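Local structure of protein-glutamine gamma-glutamyltransferase 2 (Pagrus major, 1G0D) at residues V231-W236 with V264-Y269; T250-I255 with A276-T281. The protein catalyses the calcium-dependent cross-linking of proteins by joining peptide-bound glutamine to lysine or other primary amines, and probably binds GTP. One frame throughout, in Å; residues are numbered along the deposited sequence.

In the fold
Interactions 1 and 2 lie next to each other in the catalytic core, with centres 12 Å apart. Their segments alternate along the chain: 231-236, 250-255, 264-269, then 276-281. Strand 232-234 therefore comes first, helix 253-261 follows, and the loop after that helix returns to the strand. Helix 272-286, which begins at the active-site C272, comes last. The two contacts touch directly. L232 from interaction 1 meets both I255 and V278 from interaction 2, and V231 also packs on I255. V267 CG2 lies against the backbone carbonyl of I255. Together they join the strand and helix 253-261 to the helix that carries the catalytic cysteine.

Interaction 1: residues V231-W236 with V264-Y269; sequences VLTGRW and VRPVKY
L232 and V267 form a short parallel beta bridge in the catalytic core of the transglutaminase, beside helix 272-286 with the active-site C272 at its start. Two backbone bonds hold it. V267 N donates to V231 O at 2.8 Å. T233 N donates to V267 O at 2.7 Å. L232 CA also makes a CA-H...O contact with V267 O.

On the L232 and V267 face the contact is apolar. L232 CD2 reaches V267 CB at 3.8 Å, and the two side chains cross obliquely. L232 then packs on I255 of helix 253-261 and on V274, F275 and V278 of helix 272-286.

T233 and K268 point to the other face. A water is 3.2 Å from T233 OG1 and accepts a hydrogen bond from K268 NZ. T233 CG2 comes up to the edge of the Y269 ring, 3.6 Å from CD1.

The peptide bond between K268 and Y269 is cis. K268 CB lies over the centre of the tyrosine ring. R235 covers the opposite face: its CG is anti to the backbone N (chi1 -179°), and the chain runs alongside Y269, pointing the same way. R235 CB is 3.5 Å from Y269 CG, and CD lies above the ring toward its rim. The guanidinium is tilted 30° from the ring plane. The polar ends are held from outside the two segments. R235 NH1 bonds the carbonyl oxygen of P239, and Y269 OH pairs with D242 N. Just past strand 232-234, W236 touches C272 and Y515, a residue important for catalysis. A second water, in the plane of the tyrosine ring, is 2.8 Å from Y269 OH and accepts a weak bond from R235 NH2.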
loop_
_atom_site.group_PDB
_atom_site.type_symbol
_atom_site.label_atom_id
_atom_site.label_comp_id
_atom_site.label_asym_id
_atom_site.label_seq_id
_atom_site.Cartn_x
_atom_site.Cartn_y
_atom_site.Cartn_z
ATOM N N VAL A 231 -2.334 3.911 13.187
ATOM C CA VAL A 231 -3.366 4.530 12.379
ATOM C C VAL A 231 -4.565 3.640 12.151
ATOM O O VAL A 231 -5.704 4.131 12.107
ATOM C CB VAL A 231 -2.804 4.971 11.025
ATOM C CG1 VAL A 231 -3.955 5.456 10.026
ATOM C CG2 VAL A 231 -1.813 6.030 11.295
ATOM N N LEU A 232 -4.323 2.339 11.998
ATOM C CA LEU A 232 -5.406 1.399 11.750
ATOM C C LEU A 232 -5.368 0.201 12.672
ATOM O O LEU A 232 -4.316 -0.217 13.155
ATOM C CB LEU A 232 -5.326 0.868 10.329
ATOM C CG LEU A 232 -5.794 1.735 9.166
ATOM C CD1 LEU A 232 -5.111 1.265 7.890
ATOM C CD2 LEU A 232 -7.316 1.657 9.049
ATOM N N THR A 233 -6.544 -0.369 12.878
ATOM C CA THR A 233 -6.700 -1.554 13.686
ATOM C C THR A 233 -6.890 -2.680 12.662
ATOM O O THR A 233 -7.679 -2.548 11.718
ATOM C CB THR A 233 -7.955 -1.404 14.590
ATOM O OG1 THR A 233 -7.648 -0.525 15.677
ATOM C CG2 THR A 233 -8.386 -2.726 15.153
ATOM N N GLY A 234 -6.160 -3.780 12.811
ATOM C CA GLY A 234 -6.339 -4.859 11.861
ATOM C C GLY A 234 -7.401 -5.846 12.309
ATOM O O GLY A 234 -7.509 -6.157 13.495
ATOM N N ARG A 235 -8.210 -6.319 11.363
ATOM C CA ARG A 235 -9.231 -7.319 11.641
ATOM C C ARG A 235 -9.173 -8.236 10.429
ATOM O O ARG A 235 -9.587 -7.856 9.331
ATOM C CB ARG A 235 -10.614 -6.712 11.715
ATOM C CG ARG A 235 -11.707 -7.734 12.039
ATOM C CD ARG A 235 -11.845 -7.820 13.545
ATOM N NE ARG A 235 -13.233 -7.885 13.960
ATOM C CZ ARG A 235 -13.672 -7.472 15.145
ATOM N NH1 ARG A 235 -14.954 -7.573 15.434
ATOM N NH2 ARG A 235 -12.835 -6.959 16.040
ATOM N N TRP A 236 -8.662 -9.446 10.637
ATOM C CA TRP A 236 -8.491 -10.390 9.568
ATOM C C TRP A 236 -9.697 -11.201 9.202
ATOM O O TRP A 236 -9.676 -11.897 8.184
ATOM C CB TRP A 236 -7.264 -11.248 9.875
ATOM C CG TRP A 236 -6.068 -10.316 10.093
ATOM C CD1 TRP A 236 -5.637 -9.829 11.287
ATOM C CD2 TRP A 236 -5.315 -9.594 9.078
ATOM N NE1 TRP A 236 -4.680 -8.839 11.089
ATOM C CE2 TRP A 236 -4.472 -8.680 9.750
ATOM C CE3 TRP A 236 -5.285 -9.631 7.679
ATOM C CZ2 TRP A 236 -3.614 -7.820 9.076
ATOM C CZ3 TRP A 236 -4.421 -8.772 7.010
ATOM C CH2 TRP A 236 -3.600 -7.880 7.715
ATOM N N VAL A 264 -6.244 10.984 17.347
ATOM C CA VAL A 264 -5.255 9.945 17.177
ATOM C C VAL A 264 -5.814 8.664 17.853
ATOM O O VAL A 264 -5.543 8.335 19.023
ATOM C CB VAL A 264 -3.913 10.418 17.768
ATOM C CG1 VAL A 264 -2.891 9.327 17.687
ATOM C CG2 VAL A 264 -3.419 11.596 16.974
ATOM N N ARG A 265 -6.612 7.947 17.063
ATOM C CA ARG A 265 -7.268 6.749 17.505
ATOM C C ARG A 265 -7.292 5.708 16.403
ATOM O O ARG A 265 -7.948 5.930 15.396
ATOM C CB ARG A 265 -8.684 7.117 17.849
ATOM C CG ARG A 265 -9.006 6.999 19.277
ATOM C CD ARG A 265 -10.502 6.922 19.389
ATOM N NE ARG A 265 -10.956 7.101 20.760
ATOM C CZ ARG A 265 -11.049 8.277 21.376
ATOM N NH1 ARG A 265 -11.471 8.323 22.637
ATOM N NH2 ARG A 265 -10.732 9.407 20.740
ATOM N N PRO A 266 -6.628 4.538 16.594
ATOM C CA PRO A 266 -6.631 3.509 15.554
ATOM C C PRO A 266 -7.987 3.405 14.881
ATOM O O PRO A 266 -9.013 3.394 15.546
ATOM C CB PRO A 266 -6.258 2.240 16.313
ATOM C CG PRO A 266 -5.295 2.720 17.311
ATOM C CD PRO A 266 -5.860 4.086 17.772
ATOM N N VAL A 267 -7.995 3.350 13.552
ATOM C CA VAL A 267 -9.233 3.278 12.793
ATOM C C VAL A 267 -9.628 1.845 12.556
ATOM O O VAL A 267 -8.772 1.033 12.220
ATOM C CB VAL A 267 -9.043 3.981 11.457
ATOM C CG1 VAL A 267 -10.291 3.885 10.614
ATOM C CG2 VAL A 267 -8.643 5.429 11.706
ATOM N N LYS A 268 -10.907 1.523 12.753
ATOM C CA LYS A 268 -11.389 0.159 12.510
ATOM C C LYS A 268 -12.059 0.021 11.138
ATOM O O LYS A 268 -13.074 0.668 10.895
ATOM C CB LYS A 268 -12.409 -0.221 13.568
ATOM C CG LYS A 268 -11.873 -0.276 14.982
ATOM C CD LYS A 268 -12.844 -1.028 15.878
ATOM C CE LYS A 268 -12.677 -0.655 17.309
ATOM N NZ LYS A 268 -12.659 0.821 17.404
ATOM N N TYR A 269 -11.555 -0.833 10.247
ATOM C CA TYR A 269 -10.412 -1.729 10.475
ATOM C C TYR A 269 -9.576 -1.736 9.198
ATOM O O TYR A 269 -9.925 -1.122 8.220
ATOM C CB TYR A 269 -10.896 -3.181 10.713
ATOM C CG TYR A 269 -11.835 -3.410 11.906
ATOM C CD1 TYR A 269 -11.350 -3.553 13.223
ATOM C CD2 TYR A 269 -13.201 -3.504 11.708
ATOM C CE1 TYR A 269 -12.241 -3.784 14.303
ATOM C CE2 TYR A 269 -14.085 -3.729 12.764
ATOM C CZ TYR A 269 -13.626 -3.868 14.058
ATOM O OH TYR A 269 -14.582 -4.051 15.069
HETATM O O HOH W 1 -9.666 0.973 17.720
HETATM O O HOH W 2 -13.414 -4.348 17.635
#

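Interaction 2: residues T250-I255 with A276-T281; sequences TGSVPI and AAVACT
S252 carries the polar part of the contact, through its hydroxyl. OG is anti to the carbonyl carbon (chi1 -44°) and comes up to one turn of helix 272-286. It has two possible acceptors there, A277 O at 3.3 Å and T281 OG1 at 3.1 Å. Both bonds are weak, and the single hydroxyl proton can serve only one of them at a time. A277 O is also the acceptor of the regular helical bond from T281 N, at 3.0 Å. The stronger polar partners come from the chain at 175-177. W175 NE1 bonds S252 OG, and T281 OG1 bonds the carbonyl oxygen of Y177. Both hydroxyls are buried, and each has a firm partner in the chain at 175-177.

The contact joins the start of helix 253-261 to the helix that begins at the active-site C272. This helix, with the nucleophilic cysteine at its start, is a hallmark of the papain-like core of transglutaminases. The A277 side chain is about 10 Å from that of C272.

The remaining contacts are apolar. I255 CD1 meets V278 CG2 at 3.7 Å; chi2 of I255 (160°) sets CD1 anti to CA. The same V278 methyl lies 4.0 Å from S252 CB, so it touches both residues. S252 CB also rests 3.7 Å from T281 CB. Beyond the two segments, strand 232-234 lies against the I255 and V278 pair. T281 touches V184 of helix 184-193, and V253 touches the same valine.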
loop_
_atom_site.group_PDB
_atom_site.type_symbol
_atom_site.label_atom_id
_atom_site.label_comp_id
_atom_site.label_asym_id
_atom_site.label_seq_id
_atom_site.Cartn_x
_atom_site.Cartn_y
_atom_site.Cartn_z
ATOM N N THR A 250 -11.832 3.067 -0.496
ATOM C CA THR A 250 -11.360 3.325 -1.856
ATOM C C THR A 250 -10.210 4.334 -1.843
ATOM O O THR A 250 -9.722 4.739 -2.893
ATOM C CB THR A 250 -12.477 3.870 -2.735
ATOM O OG1 THR A 250 -13.331 4.741 -1.974
ATOM C CG2 THR A 250 -13.284 2.719 -3.261
ATOM N N GLY A 251 -9.773 4.718 -0.637
ATOM C CA GLY A 251 -8.695 5.681 -0.486
ATOM C C GLY A 251 -8.143 5.882 0.919
ATOM O O GLY A 251 -8.770 5.513 1.903
ATOM N N SER A 252 -6.987 6.536 1.014
ATOM C CA SER A 252 -6.338 6.743 2.304
ATOM C C SER A 252 -6.719 7.958 3.107
ATOM O O SER A 252 -6.591 7.946 4.319
ATOM C CB SER A 252 -4.824 6.746 2.120
ATOM O OG SER A 252 -4.428 5.677 1.259
ATOM N N VAL A 253 -7.191 9.011 2.460
ATOM C CA VAL A 253 -7.546 10.231 3.192
ATOM C C VAL A 253 -8.654 10.086 4.275
ATOM O O VAL A 253 -8.590 10.730 5.320
ATOM C CB VAL A 253 -7.956 11.348 2.200
ATOM C CG1 VAL A 253 -8.361 12.584 2.964
ATOM C CG2 VAL A 253 -6.818 11.657 1.261
ATOM N N PRO A 254 -9.707 9.293 4.020
ATOM C CA PRO A 254 -10.746 9.159 5.058
ATOM C C PRO A 254 -10.277 8.467 6.330
ATOM O O PRO A 254 -10.750 8.756 7.420
ATOM C CB PRO A 254 -11.863 8.398 4.349
ATOM C CG PRO A 254 -11.600 8.596 2.886
ATOM C CD PRO A 254 -10.095 8.574 2.797
ATOM N N ILE A 255 -9.337 7.547 6.187
ATOM C CA ILE A 255 -8.768 6.846 7.328
ATOM C C ILE A 255 -7.916 7.835 8.136
ATOM O O ILE A 255 -8.000 7.883 9.363
ATOM C CB ILE A 255 -7.853 5.714 6.862
ATOM C CG1 ILE A 255 -8.682 4.608 6.238
ATOM C CG2 ILE A 255 -7.021 5.242 7.987
ATOM C CD1 ILE A 255 -7.873 3.712 5.353
ATOM N N ALA A 276 -0.731 -0.835 3.367
ATOM C CA ALA A 276 0.245 -0.465 2.358
ATOM C C ALA A 276 -0.171 0.836 1.657
ATOM O O ALA A 276 0.643 1.765 1.562
ATOM C CB ALA A 276 0.401 -1.584 1.369
ATOM N N ALA A 277 -1.422 0.914 1.187
ATOM C CA ALA A 277 -1.939 2.116 0.533
ATOM C C ALA A 277 -1.821 3.306 1.451
ATOM O O ALA A 277 -1.377 4.334 1.013
ATOM C CB ALA A 277 -3.338 1.946 0.193
ATOM N N VAL A 278 -2.213 3.192 2.720
ATOM C CA VAL A 278 -2.090 4.328 3.652
ATOM C C VAL A 278 -0.600 4.664 3.863
ATOM O O VAL A 278 -0.237 5.815 4.058
ATOM C CB VAL A 278 -2.766 3.997 5.016
ATOM C CG1 VAL A 278 -2.448 5.024 6.065
ATOM C CG2 VAL A 278 -4.232 3.913 4.842
ATOM N N ALA A 279 0.282 3.669 3.821
ATOM C CA ALA A 279 1.732 3.927 3.992
ATOM C C ALA A 279 2.189 4.705 2.783
ATOM O O ALA A 279 2.963 5.649 2.905
ATOM C CB ALA A 279 2.562 2.596 4.085
ATOM N N CYS A 280 1.713 4.290 1.611
ATOM C CA CYS A 280 2.060 4.959 0.381
ATOM C C CYS A 280 1.653 6.409 0.391
ATOM O O CYS A 280 2.434 7.239 -0.005
ATOM C CB CYS A 280 1.382 4.300 -0.793
ATOM S SG CYS A 280 1.995 4.827 -2.381
ATOM N N THR A 281 0.440 6.718 0.834
ATOM C CA THR A 281 -0.062 8.104 0.859
ATOM C C THR A 281 0.808 9.022 1.689
ATOM O O THR A 281 1.078 10.156 1.317
ATOM C CB THR A 281 -1.471 8.190 1.465
ATOM O OG1 THR A 281 -2.454 7.965 0.452
ATOM C CG2 THR A 281 -1.721 9.545 2.017
#